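Long-range contacts in DUF1805 domain-containing protein (Thermoplasma acidophilum, PDB 1QW2), which is of unknown function, a small beta/alpha protein of the DUF1805 family that is found here as an assembly of four chains: residues L27-L32 and M43-L47; D57-M63 and A74-S80. All coordinates share one frame; numbering follows the deposited sequence.

Interaction 1. Residues L27-L32 and M43-L47; sequences LGNAPL and MCGYL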
loop_
_atom_site.group_PDB
_atom_site.type_symbol
_atom_site.label_atom_id
_atom_site.label_comp_id
_atom_site.label_asym_id
_atom_site.label_seq_id
_atom_site.Cartn_x
_atom_site.Cartn_y
_atom_site.Cartn_z
ATOM N N LEU A 27 -13.043 -1.722 4.937
ATOM C CA LEU A 27 -13.266 -0.528 5.735
ATOM C C LEU A 27 -14.336 -0.891 6.747
ATOM O O LEU A 27 -14.055 -1.030 7.935
ATOM C CB LEU A 27 -13.719 0.655 4.871
ATOM C CG LEU A 27 -13.851 1.965 5.658
ATOM C CD1 LEU A 27 -12.475 2.399 6.151
ATOM C CD2 LEU A 27 -14.466 3.048 4.780
ATOM N N GLY A 28 -15.561 -1.070 6.266
ATOM C CA GLY A 28 -16.652 -1.433 7.153
ATOM C C GLY A 28 -17.366 -2.651 6.606
ATOM O O GLY A 28 -16.719 -3.610 6.175
ATOM N N ASN A 29 -18.694 -2.622 6.616
ATOM C CA ASN A 29 -19.463 -3.739 6.088
ATOM C C ASN A 29 -19.449 -3.704 4.568
ATOM O O ASN A 29 -19.950 -4.611 3.898
ATOM C CB ASN A 29 -20.890 -3.709 6.633
ATOM C CG ASN A 29 -20.949 -4.112 8.092
ATOM O OD1 ASN A 29 -20.296 -5.075 8.500
ATOM N ND2 ASN A 29 -21.729 -3.389 8.883
ATOM N N ALA A 30 -18.861 -2.637 4.036
ATOM C CA ALA A 30 -18.697 -2.453 2.603
ATOM C C ALA A 30 -17.232 -2.062 2.439
ATOM O O ALA A 30 -16.638 -1.485 3.348
ATOM C CB ALA A 30 -19.595 -1.337 2.097
ATOM N N PRO A 31 -16.619 -2.401 1.298
ATOM C CA PRO A 31 -15.213 -2.032 1.112
ATOM C C PRO A 31 -15.106 -0.591 0.624
ATOM O O PRO A 31 -16.090 0.006 0.197
ATOM C CB PRO A 31 -14.739 -3.015 0.051
ATOM C CG PRO A 31 -15.960 -3.150 -0.819
ATOM C CD PRO A 31 -17.088 -3.265 0.198
ATOM N N LEU A 32 -13.903 -0.037 0.704
ATOM C CA LEU A 32 -13.654 1.311 0.228
ATOM C C LEU A 32 -12.842 1.154 -1.045
ATOM O O LEU A 32 -11.864 0.412 -1.071
ATOM C CB LEU A 32 -12.843 2.109 1.256
ATOM C CG LEU A 32 -12.340 3.504 0.850
ATOM C CD1 LEU A 32 -11.861 4.241 2.091
ATOM C CD2 LEU A 32 -11.216 3.404 -0.166
HETATM N N MSE A 43 -15.045 7.554 -6.635
HETATM C CA MSE A 43 -15.040 6.758 -5.419
HETATM C C MSE A 43 -16.399 6.111 -5.198
HETATM O O MSE A 43 -17.412 6.569 -5.732
HETATM C CB MSE A 43 -14.660 7.631 -4.214
HETATM C CG MSE A 43 -14.461 6.865 -2.915
HETATM SE SE MSE A 43 -13.687 7.994 -1.528
HETATM C CE MSE A 43 -14.625 7.290 -0.018
ATOM N N CYS A 44 -16.392 5.035 -4.419
ATOM C CA CYS A 44 -17.595 4.284 -4.082
ATOM C C CYS A 44 -18.535 5.111 -3.208
ATOM O O CYS A 44 -18.274 6.282 -2.929
ATOM C CB CYS A 44 -17.212 2.999 -3.344
ATOM S SG CYS A 44 -16.425 3.303 -1.743
ATOM N N GLY A 45 -19.615 4.475 -2.758
ATOM C CA GLY A 45 -20.618 5.133 -1.934
ATOM C C GLY A 45 -20.169 5.812 -0.650
ATOM O O GLY A 45 -20.891 6.652 -0.115
ATOM N N TYR A 46 -18.996 5.455 -0.139
ATOM C CA TYR A 46 -18.507 6.082 1.082
ATOM C C TYR A 46 -18.097 7.541 0.868
ATOM O O TYR A 46 -17.883 8.274 1.835
ATOM C CB TYR A 46 -17.329 5.294 1.658
ATOM C CG TYR A 46 -17.720 4.069 2.462
ATOM C CD1 TYR A 46 -18.516 4.180 3.606
ATOM C CD2 TYR A 46 -17.249 2.806 2.108
ATOM C CE1 TYR A 46 -18.825 3.056 4.382
ATOM C CE2 TYR A 46 -17.552 1.679 2.874
ATOM C CZ TYR A 46 -18.334 1.811 4.006
ATOM O OH TYR A 46 -18.599 0.702 4.780
ATOM N N LEU A 47 -18.007 7.972 -0.387
ATOM C CA LEU A 47 -17.627 9.353 -0.667
ATOM C C LEU A 47 -18.718 10.347 -0.306
ATOM O O LEU A 47 -19.888 10.157 -0.640
ATOM C CB LEU A 47 -17.277 9.538 -2.147
ATOM C CG LEU A 47 -16.951 10.981 -2.552
ATOM C CD1 LEU A 47 -15.672 11.428 -1.865
ATOM C CD2 LEU A 47 -16.798 11.079 -4.065
#

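Interaction 2. Residues D57-M63 and A74-S80; sequences DIAVRVM and AKVVEAS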
loop_
_atom_site.group_PDB
_atom_site.type_symbol
_atom_site.label_atom_id
_atom_site.label_comp_id
_atom_site.label_asym_id
_atom_site.label_seq_id
_atom_site.Cartn_x
_atom_site.Cartn_y
_atom_site.Cartn_z
ATOM N N ASP A 57 -13.070 19.758 -5.721
ATOM C CA ASP A 57 -12.544 18.609 -6.450
ATOM C C ASP A 57 -13.329 18.276 -7.708
ATOM O O ASP A 57 -14.498 18.635 -7.841
ATOM C CB ASP A 57 -12.601 17.332 -5.602
ATOM C CG ASP A 57 -11.679 17.358 -4.412
ATOM O OD1 ASP A 57 -10.704 18.131 -4.415
ATOM O OD2 ASP A 57 -11.930 16.569 -3.472
ATOM N N ILE A 58 -12.664 17.583 -8.627
ATOM C CA ILE A 58 -13.316 17.065 -9.816
ATOM C C ILE A 58 -13.532 15.645 -9.293
ATOM O O ILE A 58 -12.583 14.859 -9.186
ATOM C CB ILE A 58 -12.380 17.025 -11.044
ATOM C CG1 ILE A 58 -12.190 18.435 -11.602
ATOM C CG2 ILE A 58 -12.965 16.097 -12.110
ATOM C CD1 ILE A 58 -11.272 18.500 -12.813
ATOM N N ALA A 59 -14.768 15.321 -8.939
ATOM C CA ALA A 59 -15.052 14.010 -8.378
ATOM C C ALA A 59 -16.374 13.412 -8.809
ATOM O O ALA A 59 -17.332 14.126 -9.095
ATOM C CB ALA A 59 -15.018 14.097 -6.861
ATOM N N VAL A 60 -16.414 12.086 -8.858
ATOM C CA VAL A 60 -17.639 11.376 -9.188
ATOM C C VAL A 60 -17.840 10.276 -8.155
ATOM O O VAL A 60 -16.880 9.679 -7.650
ATOM C CB VAL A 60 -17.606 10.764 -10.610
ATOM C CG1 VAL A 60 -17.655 11.875 -11.654
ATOM C CG2 VAL A 60 -16.373 9.922 -10.786
ATOM N N ARG A 61 -19.100 10.024 -7.832
ATOM C CA ARG A 61 -19.460 9.013 -6.855
ATOM C C ARG A 61 -20.282 7.938 -7.553
ATOM O O ARG A 61 -21.199 8.254 -8.312
ATOM C CB ARG A 61 -20.273 9.673 -5.736
ATOM C CG ARG A 61 -20.760 8.742 -4.637
ATOM C CD ARG A 61 -21.303 9.546 -3.457
ATOM N NE ARG A 61 -21.873 8.683 -2.429
ATOM C CZ ARG A 61 -23.155 8.339 -2.364
ATOM N NH1 ARG A 61 -24.013 8.800 -3.266
ATOM N NH2 ARG A 61 -23.574 7.515 -1.413
ATOM N N VAL A 62 -19.920 6.677 -7.334
ATOM C CA VAL A 62 -20.652 5.549 -7.913
ATOM C C VAL A 62 -21.079 4.679 -6.738
ATOM O O VAL A 62 -20.504 4.776 -5.652
ATOM C CB VAL A 62 -19.778 4.720 -8.891
ATOM C CG1 VAL A 62 -19.433 5.557 -10.111
ATOM C CG2 VAL A 62 -18.512 4.241 -8.202
HETATM N N MSE A 63 -22.083 3.832 -6.941
HETATM C CA MSE A 63 -22.560 2.985 -5.855
HETATM C C MSE A 63 -22.675 1.516 -6.246
HETATM O O MSE A 63 -22.699 1.175 -7.430
HETATM C CB MSE A 63 -23.922 3.489 -5.357
HETATM C CG MSE A 63 -23.918 4.932 -4.853
HETATM SE SE MSE A 63 -25.630 5.498 -4.128
HETATM C CE MSE A 63 -26.667 5.472 -5.751
ATOM N N ALA A 74 -19.976 1.167 -13.846
ATOM C CA ALA A 74 -21.007 1.825 -13.053
ATOM C C ALA A 74 -21.349 3.213 -13.575
ATOM O O ALA A 74 -20.523 3.879 -14.200
ATOM C CB ALA A 74 -20.564 1.919 -11.599
ATOM N N LYS A 75 -22.579 3.642 -13.318
ATOM C CA LYS A 75 -23.014 4.960 -13.749
ATOM C C LYS A 75 -22.785 5.969 -12.633
ATOM O O LYS A 75 -23.000 5.674 -11.455
ATOM C CB LYS A 75 -24.496 4.936 -14.131
ATOM C CG LYS A 75 -24.816 3.990 -15.274
ATOM C CD LYS A 75 -26.286 4.053 -15.640
ATOM C CE LYS A 75 -26.620 3.046 -16.731
ATOM N NZ LYS A 75 -25.798 3.264 -17.955
ATOM N N VAL A 76 -22.323 7.153 -13.017
ATOM C CA VAL A 76 -22.071 8.229 -12.073
ATOM C C VAL A 76 -23.383 8.572 -11.383
ATOM O O VAL A 76 -24.375 8.850 -12.054
ATOM C CB VAL A 76 -21.548 9.482 -12.803
ATOM C CG1 VAL A 76 -21.506 10.672 -11.852
ATOM C CG2 VAL A 76 -20.167 9.204 -13.372
ATOM N N VAL A 77 -23.398 8.539 -10.053
ATOM C CA VAL A 77 -24.610 8.872 -9.307
ATOM C C VAL A 77 -24.598 10.352 -8.941
ATOM O O VAL A 77 -25.633 11.027 -8.960
ATOM C CB VAL A 77 -24.724 8.018 -8.026
ATOM C CG1 VAL A 77 -25.963 8.417 -7.237
ATOM C CG2 VAL A 77 -24.789 6.542 -8.404
ATOM N N GLU A 78 -23.412 10.850 -8.614
ATOM C CA GLU A 78 -23.220 12.249 -8.272
ATOM C C GLU A 78 -21.927 12.733 -8.911
ATOM O O GLU A 78 -20.937 12.007 -8.947
ATOM C CB GLU A 78 -23.123 12.438 -6.761
ATOM C CG GLU A 78 -24.431 12.345 -6.018
ATOM C CD GLU A 78 -24.254 12.638 -4.547
ATOM O OE1 GLU A 78 -23.873 11.716 -3.799
ATOM O OE2 GLU A 78 -24.473 13.800 -4.145
ATOM N N ALA A 79 -21.949 13.956 -9.422
ATOM C CA ALA A 79 -20.776 14.555 -10.042
ATOM C C ALA A 79 -20.533 15.893 -9.359
ATOM O O ALA A 79 -21.475 16.654 -9.125
ATOM C CB ALA A 79 -21.018 14.769 -11.535
ATOM N N SER A 80 -19.280 16.188 -9.032
ATOM C CA SER A 80 -18.976 17.453 -8.373
ATOM C C SER A 80 -19.202 18.599 -9.343
ATOM O O SER A 80 -19.319 18.396 -10.553
ATOM C CB SER A 80 -17.527 17.484 -7.888
ATOM O OG SER A 80 -16.630 17.586 -8.978
HETATM O O HOH W 1 -23.319 3.562 -9.502
#

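Interaction 1. Residues L27-L32 and M43-L47
With CG set anti to its carbonyl carbon (chi1 -81°), Tyr46 sends its ring across to the loop 27-32, and Leu27, whose CG lies anti to the backbone N (chi1 -175°), brings a methyl over that ring. The two side chains run past each other in opposite directions, which sets Leu27 CD2 above the middle of one face, 3.9 Å from the ring centroid and 13° off the normal, a CH-pi contact. The ring's edge meets backbone instead: Pro31 O lies in the ring plane, 3.5 Å from Tyr46 CE2, where the slightly positive aromatic hydrogens suit a carbonyl oxygen. Ala30 CB packs 3.7 Å from Tyr46 CE2, a methyl small enough to sit close beside the phenol. The loop carrying Leu27 joins the antiparallel strands 18-25 and 32-36, and Tyr46 belongs to a type I beta turn, Cys44 to Leu47, that follows strand 41-43, so the tyrosine bridges the loops at the start of strand 32-36 and the end of strand 41-43. Its hydroxyl receives a weak, bent bond from Ala30 N (3.4 Å), and its stronger partner is Asp57 of the second subunit, which also takes the N-H of Asn29. Gly28 passes the phenol with its CA 3.7 Å from Tyr46 OH; a side chain there would run into that oxygen, which suits glycine to the place. Nearer the sheet, Cys44 points its short side chain toward the start of strand 32-36, enough for SG to lie 3.9 Å from Leu32 CA.

Interaction 2. Residues D57-M63 and A74-S80
Ser80 OG is gripped by both ends of a short piece of backbone: it donates to Asp57 O at 2.6 Å and accepts from Ala59 N at 2.9 Å. It can do so because chi1 (71°) puts OG between the backbone N and the carbonyl carbon; from there it also caps Ala83 N, making Ser80 the N-cap of helix 81-85. Replacing Ser80 by alanine removes OG, which would probably leave Asp57 O and Ala59 N without this partner and the first turn of that helix without its cap. Ser80 N returns a backbone bond to Ala59 O. Beyond it the two segments form an antiparallel ladder at the edge of the chain's mixed sheet, Val60 facing Ala79 in a non-hydrogen-bonded pair and Arg61 facing Glu78 in a hydrogen-bonded one. A classic beta bulge interrupts it: Val77 and Glu78 both face Arg61, whose O accepts from Val77 N (2.8 Å) and weakly from Glu78 N. On the Arg61 face the long side chains run alongside one another in the same direction, and Arg61 NH1 reaches Glu78 OE1 (3.0 Å) in a salt bridge whose hydrogen bond is weak, the guanidinium and carboxylate planes standing almost perpendicular (85°). Val60, on the other face with Ala79, meets branched Val76 roughly at right angles, CG1 to CG1 4.0 Å. Past the bulge, water 1 joins Met63 N to Lys75 O.

In the fold
From the N terminus, the chain runs through strands 3-15 and 18-25 to the loop 27-32, then out along 32-36 and back along 41-43; interaction 1 closes this hairpin by bringing the turn 43-47 against the loop. Helix 49-54 leads on to 57-63, and interaction 2 closes a second excursion, through helix 68-73, by pairing 74-80 with it. The two loops follow in series, neither enclosing nor crossing the other. Met43 joins them, its strand lying parallel beside 59-61 with probable backbone hydrogen bonds to Val60 and Val62. Both contacts also reach the second subunit, so the loops of interaction 1 and the start of 57-63 both lie at that interface.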